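Local coordinates for hemerythrin HHE cation binding domain protein (Mycobacterium kansasii, PDB 6TYJ) that binds metal ions, zinc and iron, in a hemerythrin-like helical bundle, at residues L26-I30 against L43-L47; Q86-L90 against E103-F107; V35-H41 against Q95-E101; V15-H20 against I53-E58. All coordinates share one frame. Where two conformers were deposited one is given. Residue numbers count along the deposited sequence, not the author numbering.

Interaction 1: residues L26-I30 against L43-L47; sequences LGRKI and LFDEL. With ZN (zinc ion), chain E.
Both segments are regular alpha-helix, running antiparallel with a signed crossing angle of -160° and a closest axis approach of 9.4 Å. Register is set by CA-CA pairs of 6.1 Å for Leu26-Leu47 and 5.9 Å for Ile30-Leu43. Leu26 (mt) points toward the partner helix: its CD1 lies 3.9 Å from Leu47 CA and its CD2 4.0 Å from Leu43 CD2. This is the pairing of the first two helices, 12-32 and 38-65, of the hemerythrin-type bundle, near the turn that connects them. Lys29 aims its CB toward Leu43, whose CD1 comes within 3.6 Å of Lys29 O; its NZ gives a hydrogen bond of 2.7 Å to water 1, which is 2.5 Å from a zinc ion that Glu46 OE2 also binds at 2.5 Å. Ile30 (mt) lays CG1 3.6 Å from Leu43 CB, and its CD1 reaches Leu47 CD2 at 3.7 Å and the edge of the Phe44 ring, 4.4 Å from Phe44 CD1. Trp104 of helix 100-121 covers Ile30, Phe44 and Leu47.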
loop_
_atom_site.group_PDB
_atom_site.type_symbol
_atom_site.label_atom_id
_atom_site.label_comp_id
_atom_site.label_asym_id
_atom_site.label_seq_id
_atom_site.Cartn_x
_atom_site.Cartn_y
_atom_site.Cartn_z
ATOM N N LEU A 26 -1.025 -7.282 8.319
ATOM C CA LEU A 26 -1.878 -8.129 7.497
ATOM C C LEU A 26 -1.052 -9.168 6.757
ATOM O O LEU A 26 -1.461 -10.324 6.660
ATOM C CB LEU A 26 -2.680 -7.286 6.508
ATOM C CG LEU A 26 -3.907 -6.638 7.148
ATOM C CD1 LEU A 26 -4.440 -5.544 6.208
ATOM C CD2 LEU A 26 -4.998 -7.640 7.456
ATOM N N GLY A 27 0.106 -8.768 6.216
ATOM C CA GLY A 27 0.973 -9.720 5.532
ATOM C C GLY A 27 1.424 -10.855 6.435
ATOM O O GLY A 27 1.510 -12.004 5.998
ATOM N N ARG A 28 1.730 -10.547 7.701
ATOM C CA ARG A 28 2.113 -11.587 8.655
ATOM C C ARG A 28 0.928 -12.505 8.971
ATOM O O ARG A 28 1.079 -13.738 9.003
ATOM C CB ARG A 28 2.681 -10.919 9.918
ATOM C CG ARG A 28 3.020 -11.855 11.059
ATOM C CD ARG A 28 3.611 -11.096 12.253
ATOM N NE ARG A 28 2.700 -10.099 12.826
ATOM C CZ ARG A 28 2.735 -8.788 12.568
ATOM N NH1 ARG A 28 3.640 -8.279 11.732
ATOM N NH2 ARG A 28 1.863 -7.972 13.153
ATOM N N LYS A 29 -0.274 -11.936 9.158
ATOM C CA LYS A 29 -1.443 -12.772 9.437
ATOM C C LYS A 29 -1.764 -13.685 8.257
ATOM O O LYS A 29 -2.109 -14.864 8.446
ATOM C CB LYS A 29 -2.661 -11.907 9.782
ATOM C CG LYS A 29 -2.531 -11.149 11.073
ATOM C CD LYS A 29 -3.875 -10.649 11.544
ATOM C CE LYS A 29 -4.750 -11.808 11.989
ATOM N NZ LYS A 29 -5.876 -11.333 12.844
ATOM N N ILE A 30 -1.668 -13.158 7.041
ATOM C CA ILE A 30 -1.857 -13.986 5.853
ATOM C C ILE A 30 -0.870 -15.138 5.851
ATOM O O ILE A 30 -1.257 -16.304 5.702
ATOM C CB ILE A 30 -1.732 -13.129 4.582
ATOM C CG1 ILE A 30 -2.901 -12.160 4.548
ATOM C CG2 ILE A 30 -1.700 -14.041 3.339
ATOM C CD1 ILE A 30 -2.682 -11.019 3.574
ATOM N N LEU A 43 -8.312 -12.390 4.822
ATOM C CA LEU A 43 -7.196 -11.512 5.138
ATOM C C LEU A 43 -6.569 -10.944 3.873
ATOM O O LEU A 43 -6.165 -9.771 3.841
ATOM C CB LEU A 43 -6.166 -12.299 5.956
ATOM C CG LEU A 43 -6.498 -12.526 7.437
ATOM C CD1 LEU A 43 -5.486 -13.583 7.925
ATOM C CD2 LEU A 43 -6.411 -11.244 8.284
ATOM N N PHE A 44 -6.490 -11.747 2.810
ATOM C CA PHE A 44 -5.925 -11.239 1.571
ATOM C C PHE A 44 -6.798 -10.130 0.981
ATOM O O PHE A 44 -6.265 -9.123 0.508
ATOM C CB PHE A 44 -5.745 -12.365 0.562
ATOM C CG PHE A 44 -5.074 -11.922 -0.696
ATOM C CD1 PHE A 44 -3.767 -11.477 -0.665
ATOM C CD2 PHE A 44 -5.748 -11.969 -1.920
ATOM C CE1 PHE A 44 -3.136 -11.038 -1.844
ATOM C CE2 PHE A 44 -5.110 -11.561 -3.100
ATOM C CZ PHE A 44 -3.806 -11.108 -3.051
ATOM N N ASP A 45 -8.125 -10.295 0.996
ATOM C CA ASP A 45 -8.999 -9.192 0.576
ATOM C C ASP A 45 -8.752 -7.947 1.413
ATOM O O ASP A 45 -8.794 -6.813 0.893
ATOM C CB ASP A 45 -10.458 -9.591 0.705
ATOM C CG ASP A 45 -10.933 -10.508 -0.399
ATOM O OD1 ASP A 45 -10.227 -10.692 -1.416
ATOM O OD2 ASP A 45 -12.050 -11.032 -0.233
ATOM N N GLU A 46 -8.581 -8.119 2.733
ATOM C CA GLU A 46 -8.346 -6.953 3.594
ATOM C C GLU A 46 -7.064 -6.251 3.198
ATOM O O GLU A 46 -7.013 -5.010 3.148
ATOM C CB GLU A 46 -8.279 -7.389 5.062
ATOM C CG GLU A 46 -9.604 -7.908 5.593
ATOM C CD GLU A 46 -9.489 -8.479 6.995
ATOM O OE1 GLU A 46 -8.932 -7.801 7.885
ATOM O OE2 GLU A 46 -9.963 -9.610 7.201
ATOM N N LEU A 47 -6.030 -7.033 2.858
ATOM C CA LEU A 47 -4.768 -6.455 2.391
ATOM C C LEU A 47 -4.957 -5.687 1.091
ATOM O O LEU A 47 -4.409 -4.586 0.932
ATOM C CB LEU A 47 -3.719 -7.561 2.211
ATOM C CG LEU A 47 -2.385 -7.097 1.592
ATOM C CD1 LEU A 47 -1.718 -6.005 2.451
ATOM C CD2 LEU A 47 -1.432 -8.304 1.458
HETATM ZN ZN ZN E . -9.472 -10.185 9.622
HETATM O O HOH W 1 -8.326 -10.759 11.749
#

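Interaction 2: residues Q86-L90 against E103-F107; sequences QLSVL and EWNSF
Two alpha-helical segments run antiparallel, their N-to-C directions 169° apart and their axes 9.3 Å apart at closest approach. CA atoms pair at 5.8 Å for Gln86-Phe107 and 5.5 Å for Leu90-Glu103. The principal bump is Leu90 (tp): its CD1 presses on the backbone of the facing helix, 3.7 Å from both Glu103 C and Trp104 N, while its CD2 touches two rings, 3.8 Å from Phe107 CD2 and 4.0 Å from Trp104 CE3, meeting the indole at its edge. Phe107 (chi1 t) places CE1 3.6 Å from Leu87 CB with Leu87 CD1 over one ring face. These helices, 70-91 and 100-121, form the second antiparallel hairpin of the hemerythrin-like bundle, and Phe44 of helix 38-65 packs on Leu87 and Leu90 from the core. At the outer margin Gln86 (chi1 t, chi2 p) folds its CG to 3.7 Å from Phe107 CA. The hollow between Gln86 NE2 and Glu103 OE1 (chi1 m, chi2 m), 4.2 Å apart with no direct hydrogen bond, holds two waters: Gln86 NE2 donates to water 2 (2.8 Å) and water 3 (2.7 Å), which donate to Glu103 OE1 at 2.8 and 2.5 Å; water 2 also donates to Glu103 O (2.8 Å).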
loop_
_atom_site.group_PDB
_atom_site.type_symbol
_atom_site.label_atom_id
_atom_site.label_comp_id
_atom_site.label_asym_id
_atom_site.label_seq_id
_atom_site.Cartn_x
_atom_site.Cartn_y
_atom_site.Cartn_z
ATOM N N GLN A 86 3.869 -7.453 -9.489
ATOM C CA GLN A 86 4.019 -8.716 -8.771
ATOM C C GLN A 86 2.671 -9.227 -8.294
ATOM O O GLN A 86 2.447 -10.436 -8.237
ATOM C CB GLN A 86 4.971 -8.547 -7.590
ATOM C CG GLN A 86 5.421 -9.847 -6.945
ATOM C CD GLN A 86 6.324 -10.690 -7.844
ATOM O OE1 GLN A 86 7.281 -10.185 -8.448
ATOM N NE2 GLN A 86 6.023 -11.977 -7.937
ATOM N N LEU A 87 1.771 -8.319 -7.911
ATOM C CA LEU A 87 0.435 -8.741 -7.519
ATOM C C LEU A 87 -0.262 -9.443 -8.674
ATOM O O LEU A 87 -0.962 -10.445 -8.471
ATOM C CB LEU A 87 -0.383 -7.530 -7.041
ATOM C CG LEU A 87 -1.843 -7.855 -6.693
ATOM C CD1 LEU A 87 -1.964 -8.894 -5.593
ATOM C CD2 LEU A 87 -2.589 -6.560 -6.317
ATOM N N SER A 88 -0.067 -8.945 -9.904
ATOM C CA SER A 88 -0.653 -9.613 -11.068
ATOM C C SER A 88 -0.133 -11.041 -11.217
ATOM O O SER A 88 -0.892 -11.959 -11.555
ATOM C CB SER A 88 -0.370 -8.807 -12.336
ATOM O OG SER A 88 -1.026 -7.557 -12.253
ATOM N N VAL A 89 1.162 -11.247 -10.991
ATOM C CA VAL A 89 1.703 -12.603 -11.055
ATOM C C VAL A 89 1.106 -13.467 -9.953
ATOM O O VAL A 89 0.763 -14.637 -10.183
ATOM C CB VAL A 89 3.238 -12.576 -10.982
ATOM C CG1 VAL A 89 3.794 -14.002 -11.023
ATOM C CG2 VAL A 89 3.802 -11.753 -12.130
ATOM N N LEU A 90 0.986 -12.912 -8.743
ATOM C CA LEU A 90 0.454 -13.673 -7.611
ATOM C C LEU A 90 -0.949 -14.175 -7.908
ATOM O O LEU A 90 -1.273 -15.342 -7.661
ATOM C CB LEU A 90 0.446 -12.802 -6.346
ATOM C CG LEU A 90 -0.264 -13.394 -5.121
ATOM C CD1 LEU A 90 0.406 -14.723 -4.714
ATOM C CD2 LEU A 90 -0.207 -12.405 -3.993
ATOM N N GLU A 103 4.786 -17.963 -4.643
ATOM C CA GLU A 103 4.337 -16.692 -5.205
ATOM C C GLU A 103 3.972 -15.700 -4.110
ATOM O O GLU A 103 4.280 -14.505 -4.223
ATOM C CB GLU A 103 3.150 -16.915 -6.142
ATOM C CG GLU A 103 3.463 -17.767 -7.380
ATOM C CD GLU A 103 4.525 -17.155 -8.291
ATOM O OE1 GLU A 103 4.796 -15.934 -8.204
ATOM O OE2 GLU A 103 5.106 -17.905 -9.097
ATOM N N TRP A 104 3.317 -16.169 -3.047
ATOM C CA TRP A 104 2.985 -15.265 -1.948
ATOM C C TRP A 104 4.252 -14.670 -1.344
ATOM O O TRP A 104 4.335 -13.457 -1.112
ATOM C CB TRP A 104 2.167 -15.993 -0.876
ATOM C CG TRP A 104 2.154 -15.213 0.410
ATOM C CD1 TRP A 104 2.806 -15.514 1.558
ATOM C CD2 TRP A 104 1.521 -13.948 0.626
ATOM N NE1 TRP A 104 2.595 -14.530 2.504
ATOM C CE2 TRP A 104 1.802 -13.562 1.951
ATOM C CE3 TRP A 104 0.714 -13.120 -0.166
ATOM C CZ2 TRP A 104 1.325 -12.380 2.507
ATOM C CZ3 TRP A 104 0.242 -11.932 0.383
ATOM C CH2 TRP A 104 0.549 -11.579 1.708
ATOM N N ASN A 105 5.270 -15.500 -1.124
ATOM C CA ASN A 105 6.506 -14.987 -0.535
ATOM C C ASN A 105 7.186 -13.981 -1.453
ATOM O O ASN A 105 7.724 -12.976 -0.981
ATOM C CB ASN A 105 7.449 -16.142 -0.199
ATOM C CG ASN A 105 7.001 -16.902 1.024
ATOM O OD1 ASN A 105 6.411 -16.324 1.938
ATOM N ND2 ASN A 105 7.290 -18.204 1.062
ATOM N N SER A 106 7.179 -14.238 -2.765
ATOM C CA SER A 106 7.755 -13.290 -3.710
ATOM C C SER A 106 7.014 -11.960 -3.660
ATOM O O SER A 106 7.634 -10.893 -3.717
ATOM C CB SER A 106 7.734 -13.874 -5.125
ATOM O OG SER A 106 8.639 -14.969 -5.237
ATOM N N PHE A 107 5.692 -12.004 -3.553
ATOM C CA PHE A 107 4.929 -10.766 -3.444
ATOM C C PHE A 107 5.209 -10.054 -2.125
ATOM O O PHE A 107 5.443 -8.830 -2.104
ATOM C CB PHE A 107 3.436 -11.056 -3.583
ATOM C CG PHE A 107 2.581 -9.840 -3.385
ATOM C CD1 PHE A 107 2.546 -8.840 -4.345
ATOM C CD2 PHE A 107 1.830 -9.691 -2.226
ATOM C CE1 PHE A 107 1.766 -7.728 -4.170
ATOM C CE2 PHE A 107 1.053 -8.565 -2.031
ATOM C CZ PHE A 107 1.017 -7.577 -3.001
HETATM O O HOH W 2 4.011 -13.622 -6.886
HETATM O O HOH W 3 6.787 -14.507 -8.660
#

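Interaction 3: residues V35-H41 against Q95-E101; sequences VNSEERH and QSEPGYE
Here two connecting turns and the helix starts that follow them meet at one end of the bundle. Val35 lies in the polyproline II region (-65/130), Asn36 (chi1 t) takes a positive phi (75/11), and Ser37 (p) is the N-cap of the helix from Glu38, its OG accepting from Arg40 N at 3.1 Å and also hydrogen-bonded to Pro34 O. In 95-101 a type I turn spans Glu97 to Tyr100, with Gly99 as N-cap. The closest CA pair is Asn36-Gln95, 4.9 Å. Gln95, with chi1 m and chi2 t, extends into the other segment: its OE1 accepts from Asn36 N at 2.8 Å, and its CD lies over one face of the His41 ring. His41 (chi1 m) turns NE2 back to Asn36 OD1, a 2.7 Å hydrogen bond, and Asn36 OD1 also accepts from water 4 (2.9 Å), which accepts from Ser96 N (3.0 Å). In the hemerythrin-type bundle this joins the turn before helix 38-65 to the one before helix 100-121. Arg40 is stretched, chi1 to chi3 all t, so that NE and NH2 donate to Tyr100 OH (chi1 t) at 3.0 and 3.1 Å; NH1 is held by Ala33 O, and the guanidinium makes a cation-pi contact with Trp104. Water 5 links Arg40 NH2 (3.0 Å) to Glu101 OE1 (2.8 Å). Val35 (t) puts CG1 3.6 Å from Tyr100 CD2 and 3.1 Å from Gln95 O.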
loop_
_atom_site.group_PDB
_atom_site.type_symbol
_atom_site.label_atom_id
_atom_site.label_comp_id
_atom_site.label_asym_id
_atom_site.label_seq_id
_atom_site.Cartn_x
_atom_site.Cartn_y
_atom_site.Cartn_z
ATOM N N VAL A 35 -2.850 -22.287 4.018
ATOM C CA VAL A 35 -3.030 -21.973 2.601
ATOM C C VAL A 35 -4.407 -22.427 2.146
ATOM O O VAL A 35 -4.841 -23.547 2.431
ATOM C CB VAL A 35 -1.909 -22.604 1.754
ATOM C CG1 VAL A 35 -2.224 -22.458 0.278
ATOM C CG2 VAL A 35 -0.613 -21.885 2.006
ATOM N N ASN A 36 -5.139 -21.509 1.488
ATOM C CA ASN A 36 -6.468 -21.745 0.929
ATOM C C ASN A 36 -7.558 -21.791 1.997
ATOM O O ASN A 36 -8.698 -22.169 1.690
ATOM C CB ASN A 36 -6.509 -23.008 0.051
ATOM C CG ASN A 36 -7.605 -22.951 -1.022
ATOM O OD1 ASN A 36 -8.035 -21.868 -1.442
ATOM N ND2 ASN A 36 -8.066 -24.106 -1.460
ATOM N N SER A 37 -7.252 -21.398 3.233
ATOM C CA SER A 37 -8.243 -21.341 4.294
ATOM C C SER A 37 -9.152 -20.134 4.105
ATOM O O SER A 37 -8.773 -19.154 3.470
ATOM C CB SER A 37 -7.570 -21.265 5.673
ATOM O OG SER A 37 -6.743 -20.111 5.828
ATOM N N GLU A 38 -10.373 -20.251 4.638
ATOM C CA GLU A 38 -11.303 -19.114 4.688
ATOM C C GLU A 38 -10.645 -17.875 5.285
ATOM O O GLU A 38 -10.826 -16.748 4.788
ATOM C CB GLU A 38 -12.525 -19.497 5.527
ATOM C CG GLU A 38 -13.315 -20.670 5.014
ATOM C CD GLU A 38 -14.224 -21.306 6.069
ATOM O OE1 GLU A 38 -14.096 -21.022 7.286
ATOM O OE2 GLU A 38 -15.075 -22.116 5.668
ATOM N N GLU A 39 -9.916 -18.071 6.382
ATOM C CA GLU A 39 -9.242 -16.979 7.067
ATOM C C GLU A 39 -8.226 -16.305 6.163
ATOM O O GLU A 39 -8.181 -15.067 6.091
ATOM C CB GLU A 39 -8.565 -17.514 8.335
ATOM C CG GLU A 39 -7.855 -16.439 9.110
ATOM C CD GLU A 39 -6.970 -16.954 10.248
ATOM O OE1 GLU A 39 -6.920 -18.186 10.479
ATOM O OE2 GLU A 39 -6.313 -16.108 10.901
ATOM N N ARG A 40 -7.425 -17.092 5.442
ATOM C CA ARG A 40 -6.394 -16.494 4.595
ATOM C C ARG A 40 -7.020 -15.712 3.448
ATOM O O ARG A 40 -6.504 -14.657 3.056
ATOM C CB ARG A 40 -5.437 -17.558 4.052
ATOM C CG ARG A 40 -4.116 -16.945 3.567
ATOM C CD ARG A 40 -3.110 -18.079 3.317
ATOM N NE ARG A 40 -1.918 -17.599 2.637
ATOM C CZ ARG A 40 -0.677 -17.888 2.998
ATOM N NH1 ARG A 40 -0.442 -18.673 4.052
ATOM N NH2 ARG A 40 0.326 -17.389 2.300
ATOM N N HIS A 41 -8.099 -16.238 2.861
ATOM C CA HIS A 41 -8.751 -15.511 1.769
ATOM C C HIS A 41 -9.316 -14.177 2.233
ATOM O O HIS A 41 -9.187 -13.167 1.521
ATOM C CB HIS A 41 -9.867 -16.358 1.152
ATOM C CG HIS A 41 -9.370 -17.480 0.280
ATOM N ND1 HIS A 41 -8.748 -17.262 -0.930
ATOM C CD2 HIS A 41 -9.421 -18.825 0.438
ATOM C CE1 HIS A 41 -8.432 -18.424 -1.478
ATOM N NE2 HIS A 41 -8.842 -19.388 -0.678
ATOM N N GLN A 95 -4.619 -20.118 -4.380
ATOM C CA GLN A 95 -4.082 -20.747 -3.176
ATOM C C GLN A 95 -4.198 -22.258 -3.217
ATOM O O GLN A 95 -3.455 -22.943 -2.505
ATOM C CB GLN A 95 -4.776 -20.195 -1.927
ATOM C CG GLN A 95 -4.557 -18.672 -1.748
ATOM C CD GLN A 95 -4.952 -18.158 -0.386
ATOM O OE1 GLN A 95 -4.948 -18.888 0.597
ATOM N NE2 GLN A 95 -5.317 -16.874 -0.320
ATOM N N SER A 96 -5.075 -22.800 -4.044
ATOM C CA SER A 96 -5.165 -24.256 -4.151
ATOM C C SER A 96 -4.013 -24.858 -4.945
ATOM O O SER A 96 -3.818 -26.085 -4.901
ATOM C CB SER A 96 -6.481 -24.634 -4.811
ATOM O OG SER A 96 -6.571 -24.022 -6.085
ATOM N N GLU A 97 -3.206 -24.012 -5.673
ATOM C CA GLU A 97 -2.198 -24.582 -6.560
ATOM C C GLU A 97 -0.865 -24.781 -5.839
ATOM O O GLU A 97 -0.526 -24.024 -4.926
ATOM C CB GLU A 97 -1.984 -23.664 -7.761
ATOM C CG GLU A 97 -3.172 -23.614 -8.688
ATOM C CD GLU A 97 -2.820 -23.165 -10.101
ATOM O OE1 GLU A 97 -1.728 -22.592 -10.308
ATOM O OE2 GLU A 97 -3.647 -23.400 -11.008
ATOM N N PRO A 98 -0.087 -25.792 -6.252
ATOM C CA PRO A 98 1.154 -26.098 -5.522
ATOM C C PRO A 98 2.138 -24.946 -5.389
ATOM O O PRO A 98 2.686 -24.744 -4.300
ATOM C CB PRO A 98 1.733 -27.272 -6.327
ATOM C CG PRO A 98 0.511 -27.995 -6.863
ATOM C CD PRO A 98 -0.444 -26.836 -7.221
ATOM N N GLY A 99 2.394 -24.188 -6.445
ATOM C CA GLY A 99 3.344 -23.093 -6.301
ATOM C C GLY A 99 2.849 -21.812 -5.647
ATOM O O GLY A 99 3.498 -20.761 -5.779
ATOM N N TYR A 100 1.721 -21.864 -4.932
ATOM C CA TYR A 100 1.140 -20.629 -4.409
ATOM C C TYR A 100 2.044 -19.985 -3.363
ATOM O O TYR A 100 2.288 -18.771 -3.403
ATOM C CB TYR A 100 -0.262 -20.859 -3.825
ATOM C CG TYR A 100 -0.635 -19.696 -2.881
ATOM C CD1 TYR A 100 -1.034 -18.452 -3.367
ATOM C CD2 TYR A 100 -0.529 -19.856 -1.501
ATOM C CE1 TYR A 100 -1.320 -17.423 -2.479
ATOM C CE2 TYR A 100 -0.813 -18.849 -0.622
ATOM C CZ TYR A 100 -1.209 -17.631 -1.100
ATOM O OH TYR A 100 -1.481 -16.648 -0.158
ATOM N N GLU A 101 2.526 -20.762 -2.395
ATOM C CA GLU A 101 3.247 -20.146 -1.287
ATOM C C GLU A 101 4.540 -19.480 -1.755
ATOM O O GLU A 101 4.915 -18.418 -1.229
ATOM C CB GLU A 101 3.528 -21.186 -0.206
ATOM C CG GLU A 101 3.809 -20.575 1.152
ATOM C CD GLU A 101 3.604 -21.561 2.291
ATOM O OE1 GLU A 101 3.317 -21.106 3.417
ATOM O OE2 GLU A 101 3.731 -22.783 2.058
HETATM O O HOH W 4 -7.715 -21.404 -4.261
HETATM O O HOH W 5 2.735 -18.408 3.744
HETATM O O HOH W 6 -7.191 -14.952 -1.719
#

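Interaction 4: residues V15-H20 against I53-E58; sequences VLKEHH and IHFRIE. With ZN (zinc ion), chain B.
Metal coordination dominates this buried pairing of two antiparallel alpha-helical segments, which cross at -163° with axes 11.4 Å apart at closest approach; the nearest CA pair is His19-His54, 7.5 Å. A zinc ion is bound by His20 NE2 at 2.1 Å, His54 NE2 at 2.1 Å and Glu58 OE2 at 1.9 Å, and His114 and Glu118 of helix 100-121 complete the site. His20 (chi1 m) and His54 (chi1 t) thus bring their NE2 atoms to 3.1 Å as co-ligands. Such histidine and carboxylate ligands from antiparallel helices are the hallmark of the hemerythrin HHE domain; Glu58 OE1 binds a further zinc, to which His80 is also a ligand. One hydrogen bond crosses: His54 ND1 donates to His19 ND1 at 2.9 Å, which probably helps to orient the ligand ring, while His19 NE2 is hydrogen-bonded to Glu50 and His20 ND1 to Glu119. Apolar packing adds to this. Leu16 (mt) places CD2 4.0 Å from Ile57 CD1, and Val15 CG1 lies 4.3 Å from Ile57 CD1.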
loop_
_atom_site.group_PDB
_atom_site.type_symbol
_atom_site.label_atom_id
_atom_site.label_comp_id
_atom_site.label_asym_id
_atom_site.label_seq_id
_atom_site.Cartn_x
_atom_site.Cartn_y
_atom_site.Cartn_z
ATOM N N VAL A 15 1.204 9.097 9.579
ATOM C CA VAL A 15 0.129 8.422 8.863
ATOM C C VAL A 15 0.684 7.288 8.016
ATOM O O VAL A 15 0.165 6.169 8.033
ATOM C CB VAL A 15 -0.666 9.418 8.000
ATOM C CG1 VAL A 15 -1.591 8.654 7.043
ATOM C CG2 VAL A 15 -1.474 10.315 8.871
ATOM N N LEU A 16 1.740 7.568 7.244
ATOM C CA LEU A 16 2.270 6.545 6.355
ATOM C C LEU A 16 2.969 5.449 7.142
ATOM O O LEU A 16 2.818 4.272 6.815
ATOM C CB LEU A 16 3.229 7.135 5.330
ATOM C CG LEU A 16 2.540 8.042 4.308
ATOM C CD1 LEU A 16 3.608 8.645 3.453
ATOM C CD2 LEU A 16 1.576 7.211 3.476
ATOM N N LYS A 17 3.749 5.810 8.162
ATOM C CA LYS A 17 4.428 4.770 8.926
ATOM C C LYS A 17 3.421 3.892 9.647
ATOM O O LYS A 17 3.573 2.656 9.687
ATOM C CB LYS A 17 5.433 5.402 9.899
ATOM C CG LYS A 17 6.628 5.999 9.170
ATOM C CD LYS A 17 7.552 6.809 10.081
ATOM C CE LYS A 17 8.507 5.916 10.810
ATOM N NZ LYS A 17 9.229 6.683 11.871
ATOM N N GLU A 18 2.387 4.496 10.232
ATOM C CA GLU A 18 1.392 3.671 10.914
ATOM C C GLU A 18 0.673 2.767 9.924
ATOM O O GLU A 18 0.329 1.624 10.250
ATOM C CB GLU A 18 0.398 4.553 11.667
ATOM C CG GLU A 18 0.998 5.211 12.895
ATOM C CD GLU A 18 0.057 6.190 13.563
ATOM O OE1 GLU A 18 -1.175 6.008 13.452
ATOM O OE2 GLU A 18 0.554 7.147 14.199
ATOM N N HIS A 19 0.448 3.246 8.702
ATOM C CA HIS A 19 -0.243 2.390 7.745
ATOM C C HIS A 19 0.667 1.288 7.209
ATOM O O HIS A 19 0.187 0.179 6.926
ATOM C CB HIS A 19 -0.823 3.227 6.604
ATOM C CG HIS A 19 -1.958 2.534 5.913
ATOM N ND1 HIS A 19 -2.128 2.541 4.544
ATOM C CD2 HIS A 19 -2.978 1.795 6.417
ATOM C CE1 HIS A 19 -3.203 1.845 4.234
ATOM N NE2 HIS A 19 -3.739 1.380 5.349
ATOM N N HIS A 20 1.978 1.553 7.098
ATOM C CA HIS A 20 2.917 0.482 6.747
ATOM C C HIS A 20 2.875 -0.637 7.787
ATOM O O HIS A 20 2.954 -1.816 7.427
ATOM C CB HIS A 20 4.356 1.007 6.623
ATOM C CG HIS A 20 4.626 1.815 5.382
ATOM N ND1 HIS A 20 5.684 2.698 5.299
ATOM C CD2 HIS A 20 4.007 1.853 4.179
ATOM C CE1 HIS A 20 5.675 3.284 4.112
ATOM N NE2 HIS A 20 4.691 2.765 3.401
ATOM N N ILE A 53 -5.817 1.760 -0.967
ATOM C CA ILE A 53 -5.922 3.122 -0.451
ATOM C C ILE A 53 -4.553 3.695 -0.111
ATOM O O ILE A 53 -4.353 4.926 -0.175
ATOM C CB ILE A 53 -6.888 3.190 0.734
ATOM C CG1 ILE A 53 -6.322 2.538 1.972
ATOM C CG2 ILE A 53 -8.213 2.517 0.381
ATOM C CD1 ILE A 53 -7.438 2.359 3.044
ATOM N N HIS A 54 -3.592 2.831 0.220
ATOM C CA HIS A 54 -2.253 3.288 0.548
ATOM C C HIS A 54 -1.565 3.915 -0.651
ATOM O O HIS A 54 -1.030 5.037 -0.556
ATOM C CB HIS A 54 -1.433 2.111 1.047
ATOM C CG HIS A 54 -0.096 2.508 1.562
ATOM N ND1 HIS A 54 0.085 3.032 2.816
ATOM C CD2 HIS A 54 1.132 2.447 0.994
ATOM C CE1 HIS A 54 1.371 3.279 3.010
ATOM N NE2 HIS A 54 2.021 2.941 1.912
ATOM N N PHE A 55 -1.574 3.211 -1.792
ATOM C CA PHE A 55 -0.945 3.765 -2.986
ATOM C C PHE A 55 -1.658 5.026 -3.437
ATOM O O PHE A 55 -1.007 5.941 -3.948
ATOM C CB PHE A 55 -0.892 2.733 -4.115
ATOM C CG PHE A 55 0.209 1.720 -3.945
ATOM C CD1 PHE A 55 0.963 1.685 -2.781
ATOM C CD2 PHE A 55 0.505 0.833 -4.968
ATOM C CE1 PHE A 55 1.992 0.749 -2.615
ATOM C CE2 PHE A 55 1.517 -0.093 -4.815
ATOM C CZ PHE A 55 2.267 -0.131 -3.636
ATOM N N ARG A 56 -2.981 5.100 -3.248
ATOM C CA ARG A 56 -3.708 6.303 -3.669
ATOM C C ARG A 56 -3.349 7.500 -2.806
ATOM O O ARG A 56 -3.162 8.610 -3.339
ATOM C CB ARG A 56 -5.210 6.052 -3.624
ATOM C CG ARG A 56 -5.726 5.199 -4.762
ATOM C CD ARG A 56 -7.239 5.158 -4.757
ATOM N NE ARG A 56 -7.717 4.089 -5.617
ATOM C CZ ARG A 56 -8.096 4.264 -6.873
ATOM N NH1 ARG A 56 -8.062 5.472 -7.412
ATOM N NH2 ARG A 56 -8.525 3.232 -7.584
ATOM N N ILE A 57 -3.295 7.330 -1.475
ATOM C CA ILE A 57 -2.922 8.505 -0.697
ATOM C C ILE A 57 -1.483 8.904 -0.981
ATOM O O ILE A 57 -1.189 10.119 -0.999
ATOM C CB ILE A 57 -3.184 8.359 0.817
ATOM C CG1 ILE A 57 -2.258 7.350 1.485
ATOM C CG2 ILE A 57 -4.656 8.033 1.090
ATOM C CD1 ILE A 57 -2.406 7.387 2.997
ATOM N N GLU A 58 -0.590 7.950 -1.274
ATOM C CA GLU A 58 0.771 8.310 -1.656
ATOM C C GLU A 58 0.757 9.072 -2.986
ATOM O O GLU A 58 1.337 10.167 -3.092
ATOM C CB GLU A 58 1.666 7.042 -1.670
ATOM C CG GLU A 58 2.065 6.614 -0.271
ATOM C CD GLU A 58 2.861 5.356 -0.261
ATOM O OE1 GLU A 58 2.871 4.648 -1.258
ATOM O OE2 GLU A 58 3.460 5.099 0.795
HETATM ZN ZN ZN B . 4.034 3.404 1.515
#

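Overall arrangement
From the N terminus, helix 12-32 supplies the first segments of interactions 4 and 1, and helix 38-65 returns antiparallel to close interaction 1 and then interaction 4. Interaction 1 is therefore enclosed by interaction 4 along the chain. Interaction 2 follows in series, closing the next hairpin, helices 70-91 and 100-121. Interaction 3 opens at 35-41, after 15-20 and 26-30 but before 43-47 and 53-58, and closes at 95-101, between 86-90 and 103-107; it thus crosses all three and joins the two hairpins at their end. Interactions 1, 2 and 3 touch: Trp104 CH2 lies 3.8 Å from Leu47 CD2, Trp104 CD1 3.2 Å from Arg40 NH2, and Arg40 NH1 3.0 Å from Ile30 O.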